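Mgp-operon protein 3 (Mycoplasma pneumoniae, PDB 6RJ1) probably takes part in host-cell adhesion, as an immunodominant extracellular surface protein of this human pathogen, probably together with the adhesin P1. Local coordinates at residues 792-804 / 810-822. Residues are numbered along the deposited sequence; the frame is centred on the assembly and turned at random.
Sequences ARGHKPNYSAVLL and VRLNFNPDTDKLL
H795 and K796 meet D817 beyond the end of the paired strands: D817 OD1 accepts a hydrogen bond from the backbone N-H of K796, 2.9 Å from its N, while OD2 lies at the edge of the H795 ring, 3.2 Å from CD2. The P816 ring packs against the K796 and P797 carbonyl oxygens and N798 OD1, its CG 3.4 Å from the latter; N798 ND2 is hydrogen-bonded to F900 O. Y799, with CG between its backbone N and carbonyl carbon (chi1 60°), runs across the second segment; CE1 rests on F814 CB and CE2 on P816, and the hydroxyl donates to D819 OD1 at 2.7 Å, on the anti lone pair of a carboxylate nearly coplanar with the ring. D819 itself belongs to a G1 bulge opposite N815. S800 OG is gripped side-on by R811, from NE (3.2 Å) and NH2 (3.1 Å), in the guanidinium plane; the extended arginine also forms a salt bridge with E899. A801 and L803 make paired backbone hydrogen bonds with L812 and V810, and L803 CD2 touches L812 CD1 at 3.9 Å. This antiparallel hairpin, strands 799-805 and 808-815, is flanked by strands 779-786 and 834-838; A801, L803 and F814 pack on strand 549-563, whereas V802 on the other face meets strand 862-868.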
# COMPACT_ATOMS: atom_id res chain seq x y z
N ALA A 792 22.04 20.42 -20.01
CA ALA A 792 23.40 20.86 -20.32
C ALA A 792 24.19 19.83 -21.15
O ALA A 792 23.86 18.64 -21.12
CB ALA A 792 24.14 21.17 -19.03
N ARG A 793 25.22 20.30 -21.90
CA ARG A 793 26.09 19.48 -22.73
C ARG A 793 26.77 18.37 -21.91
O ARG A 793 27.34 18.63 -20.85
CB ARG A 793 27.15 20.36 -23.42
CG ARG A 793 26.97 20.49 -24.93
CD ARG A 793 28.17 19.95 -25.70
NE ARG A 793 28.39 20.66 -26.96
CZ ARG A 793 29.34 20.37 -27.85
NH1 ARG A 793 29.46 21.09 -28.96
NH2 ARG A 793 30.18 19.37 -27.63
N GLY A 794 26.64 17.14 -22.41
CA GLY A 794 27.22 15.95 -21.81
C GLY A 794 26.44 15.31 -20.68
O GLY A 794 26.99 14.48 -19.95
N HIS A 795 25.15 15.68 -20.54
CA HIS A 795 24.27 15.13 -19.50
C HIS A 795 23.03 14.49 -20.12
O HIS A 795 22.48 15.02 -21.09
CB HIS A 795 23.87 16.21 -18.48
CG HIS A 795 25.00 16.65 -17.60
ND1 HIS A 795 25.86 17.67 -17.98
CD2 HIS A 795 25.37 16.19 -16.38
CE1 HIS A 795 26.72 17.80 -16.98
NE2 HIS A 795 26.47 16.93 -16.00
N LYS A 796 22.61 13.34 -19.57
CA LYS A 796 21.45 12.58 -20.03
C LYS A 796 20.14 13.33 -19.71
O LYS A 796 20.11 14.07 -18.73
CB LYS A 796 21.42 11.19 -19.34
CG LYS A 796 22.55 10.24 -19.73
CD LYS A 796 22.27 9.43 -21.02
CE LYS A 796 21.42 8.17 -20.95
NZ LYS A 796 21.87 7.22 -19.89
N PRO A 797 19.04 13.15 -20.51
CA PRO A 797 17.78 13.86 -20.19
C PRO A 797 17.14 13.38 -18.88
O PRO A 797 17.07 12.17 -18.65
CB PRO A 797 16.88 13.56 -21.39
CG PRO A 797 17.43 12.31 -21.98
CD PRO A 797 18.91 12.33 -21.73
N ASN A 798 16.70 14.33 -18.04
CA ASN A 798 16.09 14.08 -16.74
C ASN A 798 14.77 13.33 -16.82
O ASN A 798 14.03 13.45 -17.80
CB ASN A 798 15.86 15.38 -15.95
CG ASN A 798 17.08 16.22 -15.66
OD1 ASN A 798 18.20 15.74 -15.44
ND2 ASN A 798 16.87 17.53 -15.62
N TYR A 799 14.45 12.58 -15.76
CA TYR A 799 13.20 11.85 -15.65
C TYR A 799 12.73 11.77 -14.21
O TYR A 799 13.54 11.71 -13.28
CB TYR A 799 13.26 10.46 -16.33
CG TYR A 799 14.31 9.52 -15.79
CD1 TYR A 799 14.01 8.64 -14.74
CD2 TYR A 799 15.57 9.46 -16.36
CE1 TYR A 799 14.97 7.75 -14.26
CE2 TYR A 799 16.54 8.58 -15.88
CZ TYR A 799 16.23 7.73 -14.83
OH TYR A 799 17.18 6.86 -14.36
N SER A 800 11.41 11.80 -14.04
CA SER A 800 10.77 11.76 -12.75
C SER A 800 9.54 10.89 -12.80
O SER A 800 9.00 10.66 -13.88
CB SER A 800 10.38 13.17 -12.31
OG SER A 800 11.53 13.98 -12.13
N ALA A 801 9.10 10.42 -11.65
CA ALA A 801 7.87 9.65 -11.54
C ALA A 801 6.97 10.41 -10.60
O ALA A 801 7.45 11.02 -9.64
CB ALA A 801 8.16 8.27 -10.98
N VAL A 802 5.68 10.44 -10.91
CA VAL A 802 4.75 11.13 -10.03
C VAL A 802 3.66 10.18 -9.59
O VAL A 802 3.40 9.18 -10.27
CB VAL A 802 4.20 12.50 -10.55
CG1 VAL A 802 5.32 13.49 -10.87
CG2 VAL A 802 3.25 12.32 -11.72
N LEU A 803 3.03 10.48 -8.46
CA LEU A 803 1.91 9.72 -7.91
C LEU A 803 1.04 10.62 -7.04
O LEU A 803 1.51 11.62 -6.49
CB LEU A 803 2.36 8.45 -7.15
CG LEU A 803 3.04 8.65 -5.81
CD1 LEU A 803 2.49 7.70 -4.78
CD2 LEU A 803 4.54 8.53 -5.94
N LEU A 804 -0.23 10.25 -6.94
CA LEU A 804 -1.20 10.99 -6.14
C LEU A 804 -1.40 10.28 -4.82
O LEU A 804 -1.50 9.05 -4.76
CB LEU A 804 -2.52 11.09 -6.92
CG LEU A 804 -2.85 12.43 -7.63
CD1 LEU A 804 -1.65 13.02 -8.37
CD2 LEU A 804 -3.99 12.25 -8.59
N VAL A 810 3.05 13.66 -5.13
CA VAL A 810 4.43 13.35 -4.77
C VAL A 810 5.23 13.08 -6.04
O VAL A 810 4.80 12.32 -6.92
CB VAL A 810 4.63 12.28 -3.65
CG1 VAL A 810 3.38 11.47 -3.41
CG2 VAL A 810 5.84 11.39 -3.89
N ARG A 811 6.37 13.78 -6.15
CA ARG A 811 7.29 13.66 -7.26
C ARG A 811 8.56 12.95 -6.79
O ARG A 811 9.11 13.28 -5.73
CB ARG A 811 7.64 15.05 -7.83
CG ARG A 811 8.43 14.97 -9.12
CD ARG A 811 8.79 16.33 -9.65
NE ARG A 811 9.82 16.23 -10.67
CZ ARG A 811 10.34 17.27 -11.30
NH1 ARG A 811 9.94 18.51 -11.02
NH2 ARG A 811 11.27 17.09 -12.23
N LEU A 812 9.02 12.00 -7.60
CA LEU A 812 10.22 11.21 -7.33
C LEU A 812 11.26 11.54 -8.38
O LEU A 812 11.01 11.36 -9.57
CB LEU A 812 9.89 9.71 -7.25
CG LEU A 812 8.74 9.35 -6.31
CD1 LEU A 812 8.33 7.91 -6.49
CD2 LEU A 812 9.06 9.68 -4.85
N ASN A 813 12.40 12.08 -7.95
CA ASN A 813 13.49 12.54 -8.81
C ASN A 813 14.67 11.58 -8.85
O ASN A 813 15.05 11.02 -7.82
CB ASN A 813 13.92 13.95 -8.43
CG ASN A 813 12.75 14.89 -8.27
OD1 ASN A 813 12.08 15.26 -9.24
ND2 ASN A 813 12.46 15.27 -7.03
N PHE A 814 15.24 11.42 -10.05
CA PHE A 814 16.36 10.51 -10.31
C PHE A 814 17.50 11.18 -11.05
O PHE A 814 17.28 12.17 -11.76
CB PHE A 814 15.87 9.27 -11.10
CG PHE A 814 14.66 8.58 -10.53
CD1 PHE A 814 14.78 7.63 -9.52
CD2 PHE A 814 13.38 8.88 -10.99
CE1 PHE A 814 13.66 7.00 -8.98
CE2 PHE A 814 12.26 8.25 -10.45
CZ PHE A 814 12.40 7.32 -9.45
N ASN A 815 18.72 10.64 -10.90
CA ASN A 815 19.93 11.10 -11.58
C ASN A 815 20.00 10.32 -12.92
O ASN A 815 20.18 9.10 -12.91
CB ASN A 815 21.17 10.83 -10.72
CG ASN A 815 22.45 11.40 -11.27
OD1 ASN A 815 22.90 11.08 -12.38
ND2 ASN A 815 23.09 12.26 -10.49
N PRO A 816 19.81 10.99 -14.07
CA PRO A 816 19.82 10.25 -15.35
C PRO A 816 21.20 9.77 -15.83
O PRO A 816 21.28 8.88 -16.69
CB PRO A 816 19.17 11.22 -16.33
CG PRO A 816 19.47 12.57 -15.77
CD PRO A 816 19.55 12.43 -14.28
N ASP A 817 22.28 10.35 -15.29
CA ASP A 817 23.65 9.98 -15.65
C ASP A 817 24.11 8.68 -14.98
O ASP A 817 25.06 8.06 -15.46
CB ASP A 817 24.64 11.13 -15.32
CG ASP A 817 24.24 12.50 -15.83
OD1 ASP A 817 23.79 12.59 -17.00
OD2 ASP A 817 24.39 13.48 -15.06
N THR A 818 23.44 8.28 -13.86
CA THR A 818 23.78 7.07 -13.10
C THR A 818 22.60 6.10 -12.94
O THR A 818 22.81 4.96 -12.53
CB THR A 818 24.33 7.44 -11.70
OG1 THR A 818 23.32 8.09 -10.93
CG2 THR A 818 25.62 8.28 -11.76
N ASP A 819 21.36 6.57 -13.25
CA ASP A 819 20.10 5.82 -13.13
C ASP A 819 19.88 5.35 -11.68
O ASP A 819 19.56 4.19 -11.41
CB ASP A 819 19.98 4.69 -14.18
CG ASP A 819 20.04 5.18 -15.61
OD1 ASP A 819 19.21 6.03 -15.98
OD2 ASP A 819 20.92 4.71 -16.36
N LYS A 820 20.08 6.30 -10.77
CA LYS A 820 19.95 6.17 -9.32
C LYS A 820 19.06 7.31 -8.79
O LYS A 820 18.69 8.20 -9.56
CB LYS A 820 21.34 6.23 -8.66
CG LYS A 820 22.21 5.01 -8.92
CD LYS A 820 23.63 5.23 -8.42
CE LYS A 820 24.49 4.00 -8.55
NZ LYS A 820 24.30 3.06 -7.42
N LEU A 821 18.71 7.27 -7.49
CA LEU A 821 17.90 8.30 -6.83
C LEU A 821 18.69 9.62 -6.78
O LEU A 821 19.90 9.59 -6.55
CB LEU A 821 17.57 7.83 -5.40
CG LEU A 821 16.18 7.25 -5.11
CD1 LEU A 821 15.78 6.18 -6.11
CD2 LEU A 821 16.17 6.62 -3.76
N LEU A 822 18.01 10.77 -7.01
CA LEU A 822 18.66 12.09 -6.99
C LEU A 822 19.10 12.48 -5.57
O LEU A 822 18.27 12.60 -4.67
CB LEU A 822 17.77 13.16 -7.63
CG LEU A 822 18.45 14.48 -8.02
CD1 LEU A 822 19.37 14.32 -9.22
CD2 LEU A 822 17.41 15.55 -8.31